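Local structure of aminotransferase (Psychrobacter arcticus 273-4, 3IF2) at residues G114-F119 / P153-Y158; F120-L125 / I269-L274. The protein probably catalyses the transfer of amino groups between amino and keto acids, such as valine and pyruvate, with pyridoxal 5'-phosphate as its cofactor. All blocks are in the same frame, centred on the assembly; numbering follows the deposited sequence.

Contact 1. Residues G114-F119 / P153-Y158; sequences GSQNAF and PEYIGY. With PLP (pyridoxal-5'-phosphate), chain C.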
loop_
_atom_site.group_PDB
_atom_site.type_symbol
_atom_site.label_atom_id
_atom_site.label_comp_id
_atom_site.label_asym_id
_atom_site.label_seq_id
_atom_site.Cartn_x
_atom_site.Cartn_y
_atom_site.Cartn_z
ATOM N N GLY A 114 -5.935 2.822 -1.033
ATOM C CA GLY A 114 -7.163 2.859 -0.221
ATOM C C GLY A 114 -7.067 4.012 0.786
ATOM O O GLY A 114 -5.965 4.515 1.059
ATOM N N SER A 115 -8.201 4.475 1.311
ATOM C CA SER A 115 -8.204 5.546 2.335
ATOM C C SER A 115 -7.508 5.133 3.635
ATOM O O SER A 115 -7.027 5.978 4.351
ATOM C CB SER A 115 -9.618 6.056 2.627
ATOM O OG SER A 115 -10.043 6.887 1.572
ATOM N N GLN A 116 -7.446 3.824 3.924
ATOM C CA GLN A 116 -6.741 3.297 5.110
ATOM C C GLN A 116 -5.248 3.694 5.074
ATOM O O GLN A 116 -4.662 4.084 6.095
ATOM C CB GLN A 116 -6.861 1.769 5.179
ATOM C CG GLN A 116 -6.312 1.112 6.484
ATOM C CD GLN A 116 -7.094 1.479 7.722
ATOM O OE1 GLN A 116 -8.269 1.864 7.641
ATOM N NE2 GLN A 116 -6.457 1.340 8.881
ATOM N N ASN A 117 -4.658 3.584 3.883
ATOM C CA ASN A 117 -3.287 4.005 3.614
ATOM C C ASN A 117 -3.188 5.514 3.875
ATOM O O ASN A 117 -2.219 5.987 4.479
ATOM C CB ASN A 117 -2.952 3.649 2.153
ATOM C CG ASN A 117 -1.485 3.479 1.875
ATOM O OD1 ASN A 117 -1.004 3.839 0.794
ATOM N ND2 ASN A 117 -0.783 2.854 2.796
ATOM N N ALA A 118 -4.212 6.263 3.459
ATOM C CA ALA A 118 -4.274 7.702 3.737
ATOM C C ALA A 118 -4.267 7.990 5.253
ATOM O O ALA A 118 -3.554 8.885 5.689
ATOM C CB ALA A 118 -5.480 8.354 3.072
ATOM N N PHE A 119 -5.007 7.216 6.049
ATOM C CA PHE A 119 -5.060 7.465 7.501
ATOM C C PHE A 119 -3.784 7.057 8.201
ATOM O O PHE A 119 -3.387 7.734 9.146
ATOM C CB PHE A 119 -6.277 6.839 8.172
ATOM C CG PHE A 119 -7.538 7.132 7.463
ATOM C CD1 PHE A 119 -7.900 8.449 7.151
ATOM C CD2 PHE A 119 -8.370 6.098 7.064
ATOM C CE1 PHE A 119 -9.081 8.717 6.463
ATOM C CE2 PHE A 119 -9.519 6.357 6.385
ATOM C CZ PHE A 119 -9.883 7.670 6.084
ATOM N N PRO A 153 -19.135 7.217 18.921
ATOM C CA PRO A 153 -18.351 6.220 18.209
ATOM C C PRO A 153 -17.789 6.680 16.857
ATOM O O PRO A 153 -18.355 7.564 16.196
ATOM C CB PRO A 153 -19.311 5.050 18.014
ATOM C CG PRO A 153 -20.532 5.376 18.756
ATOM C CD PRO A 153 -20.483 6.742 19.263
ATOM N N GLU A 154 -16.636 6.126 16.514
ATOM C CA GLU A 154 -15.955 6.402 15.257
ATOM C C GLU A 154 -15.382 5.132 14.672
ATOM O O GLU A 154 -15.433 4.085 15.305
ATOM C CB GLU A 154 -14.878 7.491 15.440
ATOM C CG GLU A 154 -15.329 8.885 14.991
ATOM C CD GLU A 154 -15.456 9.036 13.468
ATOM O OE1 GLU A 154 -15.271 8.031 12.737
ATOM O OE2 GLU A 154 -15.765 10.171 13.017
ATOM N N TYR A 155 -14.835 5.253 13.471
ATOM C CA TYR A 155 -14.330 4.124 12.704
ATOM C C TYR A 155 -13.307 3.254 13.426
ATOM O O TYR A 155 -12.264 3.749 13.864
ATOM C CB TYR A 155 -13.766 4.631 11.374
ATOM C CG TYR A 155 -13.211 3.575 10.443
ATOM C CD1 TYR A 155 -13.921 2.398 10.162
ATOM C CD2 TYR A 155 -11.990 3.788 9.784
ATOM C CE1 TYR A 155 -13.380 1.433 9.286
ATOM C CE2 TYR A 155 -11.459 2.864 8.900
ATOM C CZ TYR A 155 -12.147 1.696 8.645
ATOM O OH TYR A 155 -11.565 0.815 7.785
ATOM N N ILE A 156 -13.636 1.967 13.550
ATOM C CA ILE A 156 -12.773 0.954 14.181
ATOM C C ILE A 156 -11.347 0.925 13.587
ATOM O O ILE A 156 -10.376 0.700 14.316
ATOM C CB ILE A 156 -13.454 -0.473 14.142
ATOM C CG1 ILE A 156 -12.712 -1.514 14.993
ATOM C CG2 ILE A 156 -13.607 -0.964 12.730
ATOM C CD1 ILE A 156 -13.464 -2.843 15.130
ATOM N N GLY A 157 -11.240 1.161 12.282
ATOM C CA GLY A 157 -9.953 1.160 11.555
ATOM C C GLY A 157 -8.941 2.267 11.829
ATOM O O GLY A 157 -7.780 2.151 11.404
ATOM N N TYR A 158 -9.379 3.347 12.469
ATOM C CA TYR A 158 -8.469 4.391 12.912
ATOM C C TYR A 158 -7.598 3.917 14.076
ATOM O O TYR A 158 -6.441 4.299 14.138
ATOM C CB TYR A 158 -9.203 5.654 13.406
ATOM C CG TYR A 158 -10.082 6.393 12.410
ATOM C CD1 TYR A 158 -9.794 6.441 11.033
ATOM C CD2 TYR A 158 -11.146 7.159 12.870
ATOM C CE1 TYR A 158 -10.622 7.155 10.137
ATOM C CE2 TYR A 158 -11.954 7.884 11.999
ATOM C CZ TYR A 158 -11.710 7.872 10.641
ATOM O OH TYR A 158 -12.552 8.599 9.825
HETATM N N1 PLP C . -13.536 5.288 6.114
HETATM C C2 PLP C . -14.633 4.651 6.655
HETATM C C2A PLP C . -15.606 5.482 7.429
HETATM C C3 PLP C . -14.811 3.264 6.453
HETATM O O3 PLP C . -15.888 2.592 6.969
HETATM C C4 PLP C . -13.849 2.530 5.719
HETATM C C4A PLP C . -13.946 1.010 5.769
HETATM O O4A PLP C . -13.874 0.321 4.744
HETATM C C5 PLP C . -12.715 3.219 5.172
HETATM C C6 PLP C . -12.596 4.604 5.392
HETATM C C5A PLP C . -11.587 2.513 4.394
HETATM O O4P PLP C . -11.837 2.392 3.009
HETATM P P PLP C . -10.665 1.982 1.994
HETATM O O1P PLP C . -9.265 1.749 2.508
HETATM O O2P PLP C . -10.653 3.156 1.075
HETATM O O3P PLP C . -11.137 0.740 1.348
#
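Tyr158 turns an edge to Phe119: its CE1 stands 3.8 Å above the centre of the phenylalanine ring in a T-shaped stack, the planes 82° apart. The opposite face of Phe119 lies under Ser115 O, set toward the rim, while its edge meets PLP C6. The ring of Tyr155 is sandwiched, with Gly157 N over the centre of one face and PLP C3 3.6 Å above the other, offset toward the rim. CG of Tyr155 is anti to the backbone N (chi1 -179°), which carries the phenol over the cofactor and places OH 3.5 Å from Gln116 OE1, a weak hydrogen bond given by the tyrosine. An amide suits position 116 because it also donates: NE2 reaches Gly157 O at 3.0 Å in an almost straight bond (174°), and NE2 also gives a hydrogen bond to Val303 O of the second subunit. Glycine fits at 157, where a CB would clash with Tyr155 CE2. Were Tyr155 an alanine, one face of the pyridine ring would probably lose its cover and Gln116 OE1 its phenol donor. At the start of the helix, Ser115 N donates to PLP O2P (2.8 Å) and Gln116 N to O1P, so the helix dipole probably helps to hold the phosphate's negative charge, while Tyr155 over its face and Phe119 at its rim probably help to position the pyridine ring.

Contact 2. Residues F120-L125 / I269-L274; sequences FYLFNL and ILCFSL. With PLP (pyridoxal-5'-phosphate), chain C.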
loop_
_atom_site.group_PDB
_atom_site.type_symbol
_atom_site.label_atom_id
_atom_site.label_comp_id
_atom_site.label_asym_id
_atom_site.label_seq_id
_atom_site.Cartn_x
_atom_site.Cartn_y
_atom_site.Cartn_z
ATOM N N PHE A 120 -3.151 5.971 7.748
ATOM C CA PHE A 120 -1.843 5.569 8.265
ATOM C C PHE A 120 -0.835 6.718 8.054
ATOM O O PHE A 120 -0.082 7.039 8.957
ATOM C CB PHE A 120 -1.351 4.259 7.642
ATOM C CG PHE A 120 0.047 3.895 8.051
ATOM C CD1 PHE A 120 0.300 3.414 9.326
ATOM C CD2 PHE A 120 1.115 4.069 7.184
ATOM C CE1 PHE A 120 1.606 3.094 9.739
ATOM C CE2 PHE A 120 2.419 3.749 7.581
ATOM C CZ PHE A 120 2.663 3.253 8.858
ATOM N N TYR A 121 -0.871 7.360 6.889
ATOM C CA TYR A 121 -0.007 8.509 6.649
ATOM C C TYR A 121 -0.415 9.717 7.499
ATOM O O TYR A 121 0.407 10.197 8.297
ATOM C CB TYR A 121 0.054 8.926 5.162
ATOM C CG TYR A 121 0.643 7.922 4.173
ATOM C CD1 TYR A 121 1.549 6.927 4.549
ATOM C CD2 TYR A 121 0.345 8.049 2.815
ATOM C CE1 TYR A 121 2.086 6.048 3.595
ATOM C CE2 TYR A 121 0.865 7.200 1.862
ATOM C CZ TYR A 121 1.732 6.193 2.240
ATOM O OH TYR A 121 2.273 5.373 1.291
ATOM N N LEU A 122 -1.667 10.173 7.344
ATOM C CA LEU A 122 -2.149 11.382 8.017
ATOM C C LEU A 122 -2.077 11.336 9.562
ATOM O O LEU A 122 -1.669 12.325 10.174
ATOM C CB LEU A 122 -3.567 11.779 7.546
ATOM C CG LEU A 122 -3.779 12.190 6.069
ATOM C CD1 LEU A 122 -5.300 12.279 5.745
ATOM C CD2 LEU A 122 -3.027 13.498 5.710
ATOM N N PHE A 123 -2.429 10.207 10.182
ATOM C CA PHE A 123 -2.396 10.127 11.643
ATOM C C PHE A 123 -0.976 10.065 12.210
ATOM O O PHE A 123 -0.733 10.569 13.305
ATOM C CB PHE A 123 -3.289 9.017 12.195
ATOM C CG PHE A 123 -4.774 9.162 11.868
ATOM C CD1 PHE A 123 -5.361 10.356 11.410
ATOM C CD2 PHE A 123 -5.618 8.099 12.138
ATOM C CE1 PHE A 123 -6.738 10.421 11.155
ATOM C CE2 PHE A 123 -6.969 8.184 11.921
ATOM C CZ PHE A 123 -7.536 9.339 11.427
ATOM N N ASN A 124 -0.051 9.466 11.467
ATOM C CA ASN A 124 1.377 9.495 11.822
ATOM C C ASN A 124 2.060 10.799 11.397
ATOM O O ASN A 124 3.100 11.154 11.948
ATOM C CB ASN A 124 2.096 8.263 11.266
ATOM C CG ASN A 124 1.803 7.029 12.077
ATOM O OD1 ASN A 124 2.222 6.937 13.250
ATOM N ND2 ASN A 124 1.093 6.079 11.486
ATOM N N LEU A 125 1.487 11.503 10.425
ATOM C CA LEU A 125 2.007 12.804 9.973
ATOM C C LEU A 125 1.687 13.895 10.991
ATOM O O LEU A 125 2.496 14.788 11.195
ATOM C CB LEU A 125 1.419 13.178 8.601
ATOM C CG LEU A 125 1.911 14.430 7.869
ATOM C CD1 LEU A 125 3.377 14.284 7.460
ATOM C CD2 LEU A 125 1.019 14.727 6.638
ATOM N N ILE A 269 -8.366 18.612 4.973
ATOM C CA ILE A 269 -7.805 17.426 4.297
ATOM C C ILE A 269 -9.025 16.517 4.061
ATOM O O ILE A 269 -9.539 15.933 5.002
ATOM C CB ILE A 269 -6.695 16.741 5.143
ATOM C CG1 ILE A 269 -5.549 17.739 5.451
ATOM C CG2 ILE A 269 -6.113 15.502 4.427
ATOM C CD1 ILE A 269 -4.500 17.236 6.463
ATOM N N LEU A 270 -9.533 16.487 2.821
ATOM C CA LEU A 270 -10.699 15.662 2.433
ATOM C C LEU A 270 -10.225 14.345 1.860
ATOM O O LEU A 270 -9.483 14.341 0.877
ATOM C CB LEU A 270 -11.572 16.354 1.375
ATOM C CG LEU A 270 -12.546 17.462 1.713
ATOM C CD1 LEU A 270 -13.222 17.900 0.434
ATOM C CD2 LEU A 270 -13.580 16.961 2.705
ATOM N N CYS A 271 -10.654 13.243 2.464
ATOM C CA CYS A 271 -10.303 11.899 2.006
ATOM C C CYS A 271 -11.523 11.272 1.343
ATOM O O CYS A 271 -12.632 11.309 1.908
ATOM C CB CYS A 271 -9.863 11.030 3.169
ATOM S SG CYS A 271 -8.415 11.654 4.055
ATOM N N PHE A 272 -11.328 10.762 0.122
ATOM C CA PHE A 272 -12.354 10.028 -0.622
ATOM C C PHE A 272 -11.801 8.645 -0.914
ATOM O O PHE A 272 -10.619 8.363 -0.681
ATOM C CB PHE A 272 -12.725 10.705 -1.938
ATOM C CG PHE A 272 -13.052 12.159 -1.811
ATOM C CD1 PHE A 272 -12.029 13.107 -1.808
ATOM C CD2 PHE A 272 -14.384 12.591 -1.721
ATOM C CE1 PHE A 272 -12.316 14.460 -1.700
ATOM C CE2 PHE A 272 -14.688 13.947 -1.619
ATOM C CZ PHE A 272 -13.651 14.888 -1.614
ATOM N N SER A 273 -12.669 7.782 -1.418
ATOM C CA SER A 273 -12.305 6.414 -1.761
ATOM C C SER A 273 -13.186 5.897 -2.893
ATOM O O SER A 273 -14.316 6.375 -3.061
ATOM C CB SER A 273 -12.494 5.527 -0.541
ATOM O OG SER A 273 -12.061 4.213 -0.768
ATOM N N LEU A 274 -12.636 4.950 -3.664
ATOM C CA LEU A 274 -13.378 4.219 -4.704
ATOM C C LEU A 274 -13.945 2.894 -4.156
ATOM O O LEU A 274 -14.634 2.168 -4.876
ATOM C CB LEU A 274 -12.494 3.941 -5.927
ATOM C CG LEU A 274 -11.937 5.115 -6.731
ATOM C CD1 LEU A 274 -11.177 4.575 -7.984
ATOM C CD2 LEU A 274 -13.058 6.056 -7.124
HETATM N N1 PLP C . -13.536 5.288 6.114
HETATM C C2 PLP C . -14.633 4.651 6.655
HETATM C C2A PLP C . -15.606 5.482 7.429
HETATM C C3 PLP C . -14.811 3.264 6.453
HETATM O O3 PLP C . -15.888 2.592 6.969
HETATM C C4 PLP C . -13.849 2.530 5.719
HETATM C C4A PLP C . -13.946 1.010 5.769
HETATM O O4A PLP C . -13.874 0.321 4.744
HETATM C C5 PLP C . -12.715 3.219 5.172
HETATM C C6 PLP C . -12.596 4.604 5.392
HETATM C C5A PLP C . -11.587 2.513 4.394
HETATM O O4P PLP C . -11.837 2.392 3.009
HETATM P P PLP C . -10.665 1.982 1.994
HETATM O O1P PLP C . -9.265 1.749 2.508
HETATM O O2P PLP C . -10.653 3.156 1.075
HETATM O O3P PLP C . -11.137 0.740 1.348
#
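A single methyl group, Leu122 CD1, touches both Ile269 and Cys271, and no hydrogen bond joins 120-125 to 269-274. Leu122 CD1 lies 3.6 Å from both Ile269 CG2 and Cys271 SG. On the other branch, Leu122 CD2 is 3.9 Å from Ile269 CG2. With CG anti to the carbonyl carbon (chi1 -64°), the leucine fork extends from the helix and brings both methyls against Ile269, with CD1 also reaching Cys271. Ile269 and Cys271, two apart on the strand, both point toward the helix, whereas Leu270 between them points away. Branched isoleucine offers a broad apolar surface, and the compact, weakly polar cysteine suits the closely packed site beside the leucine. Farther along, Ser273 OG donates to PLP O2P (2.5 Å), so the strand that packs against the helix also delivers a small hydroxyl to the phosphate. Within the helix, Asn124 ND2 bonds back to Phe120 O at 2.9 Å, in the carbonyl plane and on a lone pair. The contact thus lays helix 115-125 against the central sheet, where strand 268-273 runs parallel to 242-245 and antiparallel to 285-288; Ile243 of the former neighbour touches both Leu122 and Ile269.

Contacts 1 and 2 have centres about 8 Å apart and share helix 115-125, the first using its start and the second its later turns. Their segments alternate along the chain: 114-119, 120-125, 153-158, then 269-274. The helix thereby joins the loop after strand 142-149 to strand 268-273 of the large mixed sheet. Phe119 CE1 comes within 3.9 Å of Cys271 SG, and Phe123 meets the ring of Tyr158 edge to face, so the aromatic part of contact 1 runs on into the apolar packing of contact 2. Both contacts reach PLP, whose phosphate oxygen O2P is bonded by both Ser115 N at the helix start and Ser273 OG, and both touch the second subunit, whose Tyr79 also binds the cofactor, placing the site near the dimer interface.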